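PDB 3T7V: 3-methylornithine synthase from Methanosarcina barkeri, which isomerises L-lysine to (3R)-3-methyl-D-ornithine by a radical mechanism in pyrrolysine biosynthesis, using a [4Fe-4S] cluster and S-adenosylmethionine. Local coordinates for residues T102-G107 / E137-P142; E94-T99 / V129-I134; C82-N87 / E243-E248. One frame throughout, in Å; residues are numbered along the deposited sequence.

Interaction 1 (T102-G107 / E137-P142); sequences TLKGAG and EELGLP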
ATOM      1  N   THR A 102       9.221 -20.606  -1.167  1.00 18.28           N
ATOM      2  CA  THR A 102       7.877 -20.846  -1.596  1.00 20.64           C
ATOM      3  C   THR A 102       7.427 -19.799  -2.613  1.00 21.33           C
ATOM      4  O   THR A 102       6.395 -19.967  -3.235  1.00 26.75           O
ATOM      5  CB  THR A 102       6.845 -20.871  -0.401  1.00 23.67           C
ATOM      6  OG1 THR A 102       6.730 -19.582   0.212  1.00 23.99           O
ATOM      7  CG2 THR A 102       7.268 -21.812   0.665  1.00 24.48           C
ATOM      8  N   LEU A 103       8.204 -18.703  -2.770  1.00 19.04           N
ATOM      9  CA  LEU A 103       7.831 -17.587  -3.634  1.00 19.25           C
ATOM     10  C   LEU A 103       8.466 -17.726  -5.019  1.00 17.73           C
ATOM     11  O   LEU A 103       7.997 -17.108  -6.022  1.00 19.53           O
ATOM     12  CB  LEU A 103       8.313 -16.243  -3.020  1.00 21.89           C
ATOM     13  CG  LEU A 103       7.580 -16.000  -1.714  1.00 22.83           C
ATOM     14  CD1 LEU A 103       8.062 -14.702  -1.170  1.00 25.36           C
ATOM     15  CD2 LEU A 103       6.071 -16.041  -1.862  1.00 27.66           C
ATOM     16  N   LYS A 104       9.554 -18.522  -5.090  1.00 18.26           N
ATOM     17  CA  LYS A 104      10.346 -18.554  -6.358  1.00 17.25           C
ATOM     18  C   LYS A 104       9.490 -19.158  -7.449  1.00 17.85           C
ATOM     19  O   LYS A 104       8.995 -20.278  -7.313  1.00 23.40           O
ATOM     20  CB  LYS A 104      11.593 -19.416  -6.125  1.00 18.07           C
ATOM     21  CG  LYS A 104      12.558 -18.707  -5.185  1.00 17.41           C
ATOM     22  CD  LYS A 104      13.784 -19.624  -4.921  1.00 18.25           C
ATOM     23  CE  LYS A 104      14.573 -19.031  -3.768  1.00 21.15           C
ATOM     24  NZ  LYS A 104      15.808 -19.808  -3.546  1.00 22.88           N
ATOM     25  N   GLY A 105       9.423 -18.393  -8.541  1.00 19.12           N
ATOM     26  CA  GLY A 105       8.629 -18.818  -9.711  1.00 20.85           C
ATOM     27  C   GLY A 105       7.125 -18.852  -9.516  1.00 21.90           C
ATOM     28  O   GLY A 105       6.436 -19.397 -10.352  1.00 24.57           O
ATOM     29  N   ALA A 106       6.603 -18.194  -8.474  1.00 18.63           N
ATOM     30  CA  ALA A 106       5.190 -18.196  -8.218  1.00 20.75           C
ATOM     31  C   ALA A 106       4.454 -17.205  -9.071  1.00 21.38           C
ATOM     32  O   ALA A 106       3.236 -17.370  -9.225  1.00 24.96           O
ATOM     33  CB  ALA A 106       4.864 -17.945  -6.726  1.00 23.74           C
ATOM     34  N   GLY A 107       5.127 -16.206  -9.638  1.00 18.46           N
ATOM     35  CA  GLY A 107       4.435 -15.281 -10.520  1.00 18.06           C
ATOM     36  C   GLY A 107       4.356 -13.893  -9.952  1.00 18.11           C
ATOM     37  O   GLY A 107       3.702 -12.991 -10.564  1.00 19.51           O
ATOM     38  N   GLU A 137      19.271 -11.927  -2.905  1.00 14.00           N
ATOM     39  CA  GLU A 137      20.060 -13.070  -3.425  1.00 15.25           C
ATOM     40  C   GLU A 137      19.185 -14.303  -3.684  1.00 17.25           C
ATOM     41  O   GLU A 137      19.435 -15.051  -4.646  1.00 20.93           O
ATOM     42  CB  GLU A 137      21.150 -13.429  -2.418  1.00 17.48           C
ATOM     43  CG  GLU A 137      22.335 -12.477  -2.395  1.00 22.31           C
ATOM     44  CD  GLU A 137      23.320 -12.875  -1.285  1.00 31.24           C
ATOM     45  OE1 GLU A 137      23.026 -13.814  -0.432  1.00 36.70           O
ATOM     46  OE2 GLU A 137      24.367 -12.210  -1.244  1.00 40.17           O
ATOM     47  N   GLU A 138      18.185 -14.525  -2.827  1.00 15.24           N
ATOM     48  CA  GLU A 138      17.276 -15.673  -2.950  1.00 14.54           C
ATOM     49  C   GLU A 138      16.330 -15.493  -4.087  1.00 15.44           C
ATOM     50  O   GLU A 138      16.108 -16.429  -4.897  1.00 17.39           O
ATOM     51  CB  GLU A 138      16.437 -15.880  -1.675  1.00 17.10           C
ATOM     52  CG  GLU A 138      17.259 -16.414  -0.504  1.00 20.65           C
ATOM     53  CD  GLU A 138      17.886 -17.785  -0.736  1.00 26.51           C
ATOM     54  OE1 GLU A 138      19.009 -17.985  -0.257  1.00 39.20           O
ATOM     55  OE2 GLU A 138      17.295 -18.671  -1.452  1.00 35.00           O
ATOM     56  N   LEU A 139      15.738 -14.293  -4.205  1.00 15.06           N
ATOM     57  CA  LEU A 139      14.626 -14.138  -5.161  1.00 14.98           C
ATOM     58  C   LEU A 139      14.932 -13.417  -6.457  1.00 15.76           C
ATOM     59  O   LEU A 139      14.278 -13.630  -7.470  1.00 15.61           O
ATOM     60  CB  LEU A 139      13.473 -13.332  -4.463  1.00 17.84           C
ATOM     61  CG  LEU A 139      12.865 -14.006  -3.245  1.00 17.48           C
ATOM     62  CD1 LEU A 139      11.774 -13.072  -2.643  1.00 19.25           C
ATOM     63  CD2 LEU A 139      12.295 -15.340  -3.663  1.00 20.24           C
ATOM     64  N   GLY A 140      15.876 -12.506  -6.416  1.00 15.20           N
ATOM     65  CA  GLY A 140      16.173 -11.711  -7.610  1.00 16.91           C
ATOM     66  C   GLY A 140      15.101 -10.705  -8.059  1.00 18.20           C
ATOM     67  O   GLY A 140      15.298 -10.012  -9.018  1.00 24.14           O
ATOM     68  N   LEU A 141      13.998 -10.633  -7.353  1.00 16.79           N
ATOM     69  CA  LEU A 141      12.823  -9.850  -7.754  1.00 15.53           C
ATOM     70  C   LEU A 141      12.987  -8.469  -7.235  1.00 13.42           C
ATOM     71  O   LEU A 141      13.754  -8.172  -6.279  1.00 14.59           O
ATOM     72  CB  LEU A 141      11.537 -10.403  -7.010  1.00 17.95           C
ATOM     73  CG  LEU A 141      10.994 -11.735  -7.589  1.00 20.17           C
ATOM     74  CD1 LEU A 141       9.908 -12.242  -6.666  1.00 28.33           C
ATOM     75  CD2 LEU A 141      10.440 -11.471  -9.009  1.00 25.53           C
ATOM     76  N   PRO A 142      12.292  -7.516  -7.855  1.00 12.89           N
ATOM     77  CA  PRO A 142      12.137  -6.195  -7.204  1.00 12.81           C
ATOM     78  C   PRO A 142      11.654  -6.283  -5.789  1.00 11.86           C
ATOM     79  O   PRO A 142      10.797  -7.147  -5.468  1.00 12.96           O
ATOM     80  CB  PRO A 142      11.068  -5.504  -8.077  1.00 14.52           C
ATOM     81  CG  PRO A 142      11.227  -6.232  -9.432  1.00 14.28           C
ATOM     82  CD  PRO A 142      11.480  -7.661  -9.049  1.00 14.25           C
TER
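The flat carboxylate of Glu138 is met end-on by Lys104: Lys104 NZ lies 2.8 Å from Glu138 OE2, almost in line with its C-O bond, in a hydrogen-bonded salt bridge. The second flat group is the peptide carbonyl of the same residue, where Lys104 CE sits 3.2 Å from Glu138 O, so the end of the lysine lies alongside both the carbonyl and the carboxylate of one residue. Two torsional features bring the charges together. The lysine runs fully extended beyond CG, whereas the glutamate chain bends at chi2 (-62°) and so turns its head toward the amine. Because Glu138 O belongs to the last turn of helix 126-139, the ammonium probably also gains from the partial negative charge of that helix end.

Beneath the polar pair lies an apolar layer built on one methyl. Leu139 CD2 approaches Lys104 CG at 3.7 Å, and the same CD2 lies 4.1 Å from Leu103 CB. The backbones come closest here, with the CA atoms of Lys104 and Leu139 6.3 Å apart. Both chains then turn away: Leu103 to Ala106 form a type II beta turn with Gly105 at positive phi, and Gly140, also at positive phi, ends the other helix.

Lys104 is exposed, while Leu103 is buried on Cys63 and Ile65 of strand 58-68. Leu139 rests on Val111 of strand 110-115, to whose backbone Pro142 is hydrogen-bonded, so the contact joins the ends of two neighbouring outer helices above adjacent barrel strands.

Interaction 2 (E94-T99 / V129-I134); sequences EEIKET and VELVQI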
ATOM      1  N   GLU A  94      16.295 -18.711   8.988  1.00 14.52           N
ATOM      2  CA  GLU A  94      15.799 -19.905   8.365  1.00 15.31           C
ATOM      3  C   GLU A  94      14.341 -19.783   7.890  1.00 15.62           C
ATOM      4  O   GLU A  94      13.956 -20.249   6.814  1.00 17.24           O
ATOM      5  CB  GLU A  94      15.928 -21.099   9.328  1.00 15.47           C
ATOM      6  CG  GLU A  94      17.363 -21.568   9.523  1.00 19.97           C
ATOM      7  CD  GLU A  94      18.206 -20.676  10.438  1.00 22.07           C
ATOM      8  OE1 GLU A  94      17.781 -19.651  11.134  1.00 22.96           O
ATOM      9  OE2 GLU A  94      19.429 -21.030  10.490  1.00 35.25           O
ATOM     10  N   GLU A  95      13.507 -19.106   8.714  1.00 14.61           N
ATOM     11  CA  GLU A  95      12.109 -18.897   8.314  1.00 14.78           C
ATOM     12  C   GLU A  95      12.022 -17.950   7.115  1.00 14.65           C
ATOM     13  O   GLU A  95      11.149 -18.171   6.228  1.00 16.16           O
ATOM     14  CB  GLU A  95      11.338 -18.212   9.478  1.00 16.70           C
ATOM     15  CG  GLU A  95      11.029 -19.193  10.638  1.00 19.26           C
ATOM     16  CD  GLU A  95      10.241 -18.567  11.821  1.00 21.54           C
ATOM     17  OE1 GLU A  95      10.805 -17.666  12.450  1.00 18.30           O
ATOM     18  OE2 GLU A  95       9.074 -19.010  12.125  1.00 25.45           O
ATOM     19  N   ILE A  96      12.924 -16.960   7.012  1.00 13.31           N
ATOM     20  CA  ILE A  96      12.906 -16.067   5.842  1.00 14.37           C
ATOM     21  C   ILE A  96      13.313 -16.851   4.592  1.00 14.62           C
ATOM     22  O   ILE A  96      12.672 -16.717   3.570  1.00 15.67           O
ATOM     23  CB  ILE A  96      13.854 -14.867   6.095  1.00 15.43           C
ATOM     24  CG1 ILE A  96      13.242 -14.003   7.230  1.00 18.89           C
ATOM     25  CG2 ILE A  96      14.106 -14.084   4.774  1.00 18.29           C
ATOM     26  CD1 ILE A  96      14.146 -13.007   7.929  1.00 24.19           C
ATOM     27  N   LYS A  97      14.329 -17.681   4.709  1.00 15.05           N
ATOM     28  CA  LYS A  97      14.750 -18.447   3.543  1.00 17.42           C
ATOM     29  C   LYS A  97      13.669 -19.467   3.129  1.00 16.76           C
ATOM     30  O   LYS A  97      13.388 -19.599   1.918  1.00 19.11           O
ATOM     31  CB  LYS A  97      16.096 -19.173   3.823  1.00 21.48           C
ATOM     32  CG  LYS A  97      17.257 -18.199   3.775  1.00 24.54           C
ATOM     33  CD  LYS A  97      18.546 -18.932   4.058  1.00 32.86           C
ATOM     34  CE  LYS A  97      19.715 -17.948   4.041  1.00 41.34           C
ATOM     35  NZ  LYS A  97      20.921 -18.544   4.642  1.00 51.13           N
ATOM     36  N   GLU A  98      12.991 -20.100   4.097  1.00 18.32           N
ATOM     37  CA  GLU A  98      11.935 -21.010   3.739  1.00 19.58           C
ATOM     38  C   GLU A  98      10.804 -20.270   3.068  1.00 18.95           C
ATOM     39  O   GLU A  98      10.245 -20.755   2.064  1.00 20.86           O
ATOM     40  CB  GLU A  98      11.500 -21.758   4.974  1.00 23.95           C
ATOM     41  CG  GLU A  98      10.257 -22.650   4.778  1.00 27.24           C
ATOM     42  CD  GLU A  98      10.522 -23.825   3.832  1.00 50.31           C
ATOM     43  OE1 GLU A  98      11.565 -24.494   4.080  1.00 47.92           O
ATOM     44  OE2 GLU A  98       9.689 -24.087   2.876  1.00 62.98           O
ATOM     45  N   THR A  99      10.486 -19.078   3.539  1.00 16.79           N
ATOM     46  CA  THR A  99       9.397 -18.288   2.908  1.00 16.42           C
ATOM     47  C   THR A  99       9.819 -17.964   1.479  1.00 16.40           C
ATOM     48  O   THR A  99       9.000 -18.149   0.502  1.00 17.95           O
ATOM     49  CB  THR A  99       9.166 -16.993   3.683  1.00 17.44           C
ATOM     50  OG1 THR A  99       8.713 -17.365   4.998  1.00 22.40           O
ATOM     51  CG2 THR A  99       8.082 -16.188   3.033  1.00 20.22           C
ATOM     52  N   VAL A 129      19.881  -4.401   6.598  1.00 14.27           N
ATOM     53  CA  VAL A 129      20.602  -4.394   5.291  1.00 14.43           C
ATOM     54  C   VAL A 129      20.950  -5.849   4.920  1.00 14.91           C
ATOM     55  O   VAL A 129      20.783  -6.229   3.733  1.00 16.34           O
ATOM     56  CB  VAL A 129      21.874  -3.510   5.401  1.00 16.33           C
ATOM     57  CG1 VAL A 129      22.638  -3.587   4.057  1.00 18.16           C
ATOM     58  CG2 VAL A 129      21.445  -2.045   5.696  1.00 19.16           C
ATOM     59  N   GLU A 130      21.353  -6.681   5.885  1.00 15.51           N
ATOM     60  CA  GLU A 130      21.708  -8.068   5.550  1.00 16.33           C
ATOM     61  C   GLU A 130      20.454  -8.837   5.162  1.00 16.13           C
ATOM     62  O   GLU A 130      20.495  -9.716   4.278  1.00 17.89           O
ATOM     63  CB  GLU A 130      22.411  -8.729   6.790  1.00 21.79           C
ATOM     64  CG  GLU A 130      22.913 -10.181   6.567  1.00 33.41           C
ATOM     65  CD  GLU A 130      23.915 -10.650   7.639  1.00 48.06           C
ATOM     66  OE1 GLU A 130      24.239 -11.865   7.656  1.00 80.04           O
ATOM     67  OE2 GLU A 130      24.387  -9.814   8.455  1.00 57.49           O
ATOM     68  N   LEU A 131      19.342  -8.531   5.833  1.00 14.50           N
ATOM     69  CA  LEU A 131      18.054  -9.177   5.451  1.00 14.05           C
ATOM     70  C   LEU A 131      17.696  -8.803   3.979  1.00 12.77           C
ATOM     71  O   LEU A 131      17.311  -9.690   3.149  1.00 14.80           O
ATOM     72  CB  LEU A 131      16.898  -8.793   6.430  1.00 15.52           C
ATOM     73  CG  LEU A 131      15.566  -9.480   6.164  1.00 21.35           C
ATOM     74  CD1 LEU A 131      14.790  -9.291   7.497  1.00 24.59           C
ATOM     75  CD2 LEU A 131      14.871  -8.792   5.053  1.00 26.00           C
ATOM     76  N   VAL A 132      17.783  -7.553   3.602  1.00 13.28           N
ATOM     77  CA  VAL A 132      17.506  -7.241   2.202  1.00 12.87           C
ATOM     78  C   VAL A 132      18.458  -7.952   1.238  1.00 14.10           C
ATOM     79  O   VAL A 132      17.998  -8.498   0.216  1.00 14.21           O
ATOM     80  CB  VAL A 132      17.638  -5.690   2.008  1.00 13.09           C
ATOM     81  CG1 VAL A 132      17.496  -5.303   0.524  1.00 14.68           C
ATOM     82  CG2 VAL A 132      16.551  -4.955   2.823  1.00 15.51           C
ATOM     83  N   GLN A 133      19.740  -8.038   1.598  1.00 13.17           N
ATOM     84  CA  GLN A 133      20.716  -8.712   0.731  1.00 16.00           C
ATOM     85  C   GLN A 133      20.306 -10.175   0.563  1.00 15.92           C
ATOM     86  O   GLN A 133      20.344 -10.698  -0.549  1.00 16.40           O
ATOM     87  CB  GLN A 133      22.092  -8.616   1.373  1.00 17.53           C
ATOM     88  CG  GLN A 133      23.168  -9.376   0.552  1.00 20.53           C
ATOM     89  CD  GLN A 133      24.538  -9.331   1.181  1.00 30.05           C
ATOM     90  OE1 GLN A 133      24.794  -8.559   2.058  1.00 32.97           O
ATOM     91  NE2 GLN A 133      25.408 -10.231   0.778  1.00 36.56           N
ATOM     92  N   ILE A 134      19.932 -10.874   1.630  1.00 14.46           N
ATOM     93  CA  ILE A 134      19.571 -12.291   1.547  1.00 16.10           C
ATOM     94  C   ILE A 134      18.362 -12.485   0.730  1.00 16.21           C
ATOM     95  O   ILE A 134      18.327 -13.399  -0.127  1.00 16.43           O
ATOM     96  CB  ILE A 134      19.437 -12.920   2.969  1.00 21.12           C
ATOM     97  CG1 ILE A 134      20.836 -13.041   3.588  1.00 26.50           C
ATOM     98  CG2 ILE A 134      18.734 -14.273   2.902  1.00 26.63           C
ATOM     99  CD1 ILE A 134      20.820 -13.248   5.070  1.00 40.41           C
TER
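Ile96 reaches Leu131 through the end of its longer branch. Its CB already points toward helix 126-139; CG1 stands anti to the carbonyl carbon (chi1 -68°) and carries the chain outward, and CD1 makes the contact, 3.8 Å from Leu131 CD1. Leu131 CG lies next in range, 4.2 Å from the same Ile96 CD1, so the methyl rests against the branch point of the leucine as well as one of its methyls. The two side chains cross at about a right angle. In the barrel, helix 93-103 links the parallel, paired strands 58-68 and 110-115 as a beta-alpha-beta unit, and helix 126-139 likewise precedes strand 143-146; this contact packs these two outer helices together. The CA atoms of Lys97 and Ile134 are 8.1 Å apart, and those of Ile96 and Leu131 8.6 Å. Nearer the surface, the extended Lys97 lays its aliphatic part across Ile134, CE being 4.0 Å from Ile134 CG2. Away from this interface Thr99 OG1 donates to Glu95 O within its own helix, at 2.8 Å, approaching from the face of the carbonyl plane opposite to Thr99 N, which bonds to the same oxygen.

Interaction 3 (C82-N87 / E243-E248); sequences CRNEIN and EGTPLE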
ATOM      1  N   CYS A  82       3.127   0.012  20.098  1.00 13.19           N
ATOM      2  CA  CYS A  82       3.889  -0.529  21.194  1.00 15.00           C
ATOM      3  C   CYS A  82       3.115  -0.671  22.508  1.00 15.73           C
ATOM      4  O   CYS A  82       3.527  -1.522  23.357  1.00 21.04           O
ATOM      5  CB  CYS A  82       5.107   0.290  21.371  1.00 17.83           C
ATOM      6  SG  CYS A  82       4.896   1.906  22.051  1.00 24.63           S
ATOM      7  N   ARG A  83       2.027   0.073  22.646  1.00 16.83           N
ATOM      8  CA  ARG A  83       1.240   0.005  23.916  1.00 19.75           C
ATOM      9  C   ARG A  83       0.331  -1.215  23.870  1.00 18.43           C
ATOM     10  O   ARG A  83      -0.233  -1.571  24.932  1.00 23.13           O
ATOM     11  CB  ARG A  83       0.361   1.244  24.063  1.00 22.49           C
ATOM     12  CG  ARG A  83       1.218   2.502  24.106  1.00 30.32           C
ATOM     13  CD  ARG A  83       2.089   2.509  25.322  1.00 40.60           C
ATOM     14  NE  ARG A  83       2.907   3.730  25.344  1.00 60.26           N
ATOM     15  CZ  ARG A  83       2.443   4.955  25.610  1.00 53.81           C
ATOM     16  NH1 ARG A  83       1.145   5.132  25.893  1.00 62.33           N
ATOM     17  NH2 ARG A  83       3.289   6.003  25.616  1.00 48.45           N
ATOM     18  N   ASN A  84       0.136  -1.881  22.708  1.00 15.51           N
ATOM     19  CA  ASN A  84      -0.819  -2.987  22.631  1.00 15.83           C
ATOM     20  C   ASN A  84      -0.140  -4.285  23.056  1.00 15.65           C
ATOM     21  O   ASN A  84       0.939  -4.610  22.535  1.00 17.29           O
ATOM     22  CB  ASN A  84      -1.410  -3.101  21.208  1.00 15.89           C
ATOM     23  CG  ASN A  84      -2.786  -3.667  21.190  1.00 16.77           C
ATOM     24  OD1 ASN A  84      -3.376  -3.978  22.268  1.00 20.06           O
ATOM     25  ND2 ASN A  84      -3.341  -3.834  20.025  1.00 14.94           N
ATOM     26  N   GLU A  85      -0.625  -4.973  24.090  1.00 17.75           N
ATOM     27  CA  GLU A  85      -0.045  -6.217  24.551  1.00 17.40           C
ATOM     28  C   GLU A  85      -0.585  -7.383  23.766  1.00 19.88           C
ATOM     29  O   GLU A  85      -1.705  -7.933  24.025  1.00 24.40           O
ATOM     30  CB  GLU A  85      -0.386  -6.345  26.036  1.00 24.46           C
ATOM     31  CG  GLU A  85       0.304  -5.291  26.967  1.00 40.17           C
ATOM     32  CD  GLU A  85       0.137  -5.540  28.481  1.00 41.24           C
ATOM     33  OE1 GLU A  85      -0.574  -4.740  29.179  1.00 78.04           O
ATOM     34  OE2 GLU A  85       0.699  -6.531  28.998  1.00 62.54           O
ATOM     35  N   ILE A  86       0.175  -7.754  22.732  1.00 17.65           N
ATOM     36  CA  ILE A  86      -0.312  -8.685  21.719  1.00 15.92           C
ATOM     37  C   ILE A  86       0.772  -9.750  21.426  1.00 15.49           C
ATOM     38  O   ILE A  86       1.941  -9.593  21.821  1.00 16.79           O
ATOM     39  CB  ILE A  86      -0.644  -7.932  20.391  1.00 15.64           C
ATOM     40  CG1 ILE A  86       0.611  -7.203  19.878  1.00 15.57           C
ATOM     41  CG2 ILE A  86      -1.812  -6.948  20.593  1.00 16.94           C
ATOM     42  CD1 ILE A  86       0.448  -6.722  18.437  1.00 15.87           C
ATOM     43  N   ASN A  87       0.379 -10.719  20.634  1.00 16.02           N
ATOM     44  CA  ASN A  87       1.339 -11.733  20.143  1.00 16.31           C
ATOM     45  C   ASN A  87       2.201 -10.961  19.136  1.00 16.03           C
ATOM     46  O   ASN A  87       1.661 -10.159  18.339  1.00 18.80           O
ATOM     47  CB  ASN A  87       0.605 -12.887  19.473  1.00 19.74           C
ATOM     48  CG  ASN A  87       1.559 -13.865  18.869  1.00 26.68           C
ATOM     49  OD1 ASN A  87       1.637 -14.044  17.632  1.00 41.20           O
ATOM     50  ND2 ASN A  87       2.430 -14.268  19.654  1.00 20.64           N
ATOM     51  N   GLU A 243      -8.614  -3.920  17.861  1.00 17.55           N
ATOM     52  CA  GLU A 243      -8.761  -4.208  19.312  1.00 20.17           C
ATOM     53  C   GLU A 243      -7.520  -3.725  20.062  1.00 17.14           C
ATOM     54  O   GLU A 243      -6.388  -3.905  19.616  1.00 19.10           O
ATOM     55  CB  GLU A 243      -8.971  -5.747  19.472  1.00 24.88           C
ATOM     56  CG  GLU A 243      -9.067  -6.164  20.916  1.00 32.13           C
ATOM     57  CD  GLU A 243      -9.332  -7.646  21.105  1.00 47.01           C
ATOM     58  OE1 GLU A 243      -8.487  -8.489  20.730  1.00 52.72           O
ATOM     59  OE2 GLU A 243     -10.388  -7.972  21.669  1.00 54.88           O
ATOM     60  N   GLY A 244      -7.735  -3.030  21.201  1.00 17.32           N
ATOM     61  CA  GLY A 244      -6.639  -2.710  22.048  1.00 18.40           C
ATOM     62  C   GLY A 244      -5.976  -1.421  21.708  1.00 18.42           C
ATOM     63  O   GLY A 244      -5.039  -1.039  22.375  1.00 25.24           O
ATOM     64  N   THR A 245      -6.487  -0.714  20.672  1.00 16.94           N
ATOM     65  CA  THR A 245      -5.866   0.580  20.313  1.00 17.36           C
ATOM     66  C   THR A 245      -6.747   1.748  20.771  1.00 17.84           C
ATOM     67  O   THR A 245      -7.954   1.545  21.022  1.00 20.44           O
ATOM     68  CB  THR A 245      -5.735   0.707  18.769  1.00 16.75           C
ATOM     69  OG1 THR A 245      -7.036   0.724  18.169  1.00 18.19           O
ATOM     70  CG2 THR A 245      -4.852  -0.494  18.262  1.00 16.25           C
ATOM     71  N   PRO A 246      -6.201   2.968  20.712  1.00 17.74           N
ATOM     72  CA  PRO A 246      -6.993   4.139  21.138  1.00 19.77           C
ATOM     73  C   PRO A 246      -8.190   4.345  20.260  1.00 21.42           C
ATOM     74  O   PRO A 246      -9.175   4.910  20.703  1.00 24.08           O
ATOM     75  CB  PRO A 246      -5.973   5.313  20.980  1.00 21.41           C
ATOM     76  CG  PRO A 246      -4.648   4.639  21.296  1.00 22.12           C
ATOM     77  CD  PRO A 246      -4.758   3.295  20.622  1.00 18.50           C
ATOM     78  N   LEU A 247      -8.140   3.852  19.018  1.00 18.60           N
ATOM     79  CA  LEU A 247      -9.256   4.011  18.083  1.00 17.21           C
ATOM     80  C   LEU A 247     -10.186   2.802  17.959  1.00 18.15           C
ATOM     81  O   LEU A 247     -10.973   2.708  17.000  1.00 19.64           O
ATOM     82  CB  LEU A 247      -8.734   4.416  16.699  1.00 18.73           C
ATOM     83  CG  LEU A 247      -8.138   5.830  16.702  1.00 18.71           C
ATOM     84  CD1 LEU A 247      -7.532   6.170  15.345  1.00 19.06           C
ATOM     85  CD2 LEU A 247      -9.257   6.869  17.030  1.00 26.51           C
ATOM     86  N   GLU A 248     -10.051   1.844  18.871  1.00 19.31           N
ATOM     87  CA  GLU A 248     -10.874   0.666  18.833  1.00 21.10           C
ATOM     88  C   GLU A 248     -12.380   0.945  18.668  1.00 22.05           C
ATOM     89  O   GLU A 248     -13.076   0.269  17.887  1.00 26.80           O
ATOM     90  CB  GLU A 248     -10.604  -0.249  20.070  1.00 24.93           C
ATOM     91  CG  GLU A 248     -11.569  -1.447  20.177  1.00 29.00           C
ATOM     92  CD  GLU A 248     -11.279  -2.390  21.392  1.00 36.70           C
ATOM     93  OE1 GLU A 248     -10.280  -2.227  22.115  1.00 32.97           O
ATOM     94  OE2 GLU A 248     -12.078  -3.318  21.632  1.00 60.07           O
TER
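Asn84 carries the tight part of this contact, its amide pressed against the Glu243-Gly244 backbone. Asn84 ND2 donates to Glu243 O at 3.1 Å, with an N-H...O angle of 149°; the donor lies in the carbonyl plane, although the acceptor is 21° out of the amide plane. With CG anti to the backbone N (chi1 -151°), the other end of the amide faces the glycine: Asn84 OD1 lies 3.4 Å from Gly244 O, a close pair of acceptors without a bond, and 3.5 Å from Gly244 CA. ND2 also bonds to Tyr79 O, which ties this loop back to the segment carrying Cys71, Cys75 and Cys78, the CX3CX2C motif of radical SAM enzymes whose cysteines bind the [4Fe-4S] cluster. Were Asn84 replaced by an alanine, the carbonyls of Glu243 and Tyr79 would probably lose their shared amide donor, with a gap left against Gly244. Thr245 packs more loosely, though buried: its CG2 is 4.1 Å from Asn84 ND2, and its OG1 bonds to the carbonyl of Gln242, an S-adenosylmethionine-binding residue. On the exposed side, the Glu243 side chain makes no contact with residues 82-87. Glu248, also exposed, folds back within its own loop: Gly244 N reaches Glu248 OE1 at 2.8 Å, from above the carboxylate plane.

From the N terminus, residues 82-87 come first, in the loop between strand 58-68 and helix 93-103, and pair with the segment most distant in sequence: interaction 3 closes only at 243-248, after strand 233-238. Within that span follow 94-99, 102-107, 129-134 and 137-142; 102-107 and 137-142 hold the ends of helices 93-103 and 126-139 and the residues just after them. Interactions 2 and 1 therefore cross along the chain, each enclosing 29 residues that include strand 110-115, and their centres are 12 Å apart. Both join one pair of outer helices. Interaction 3 joins two loops near the cofactors, its centre 28 Å from that of interaction 2 and 34 Å from that of interaction 1.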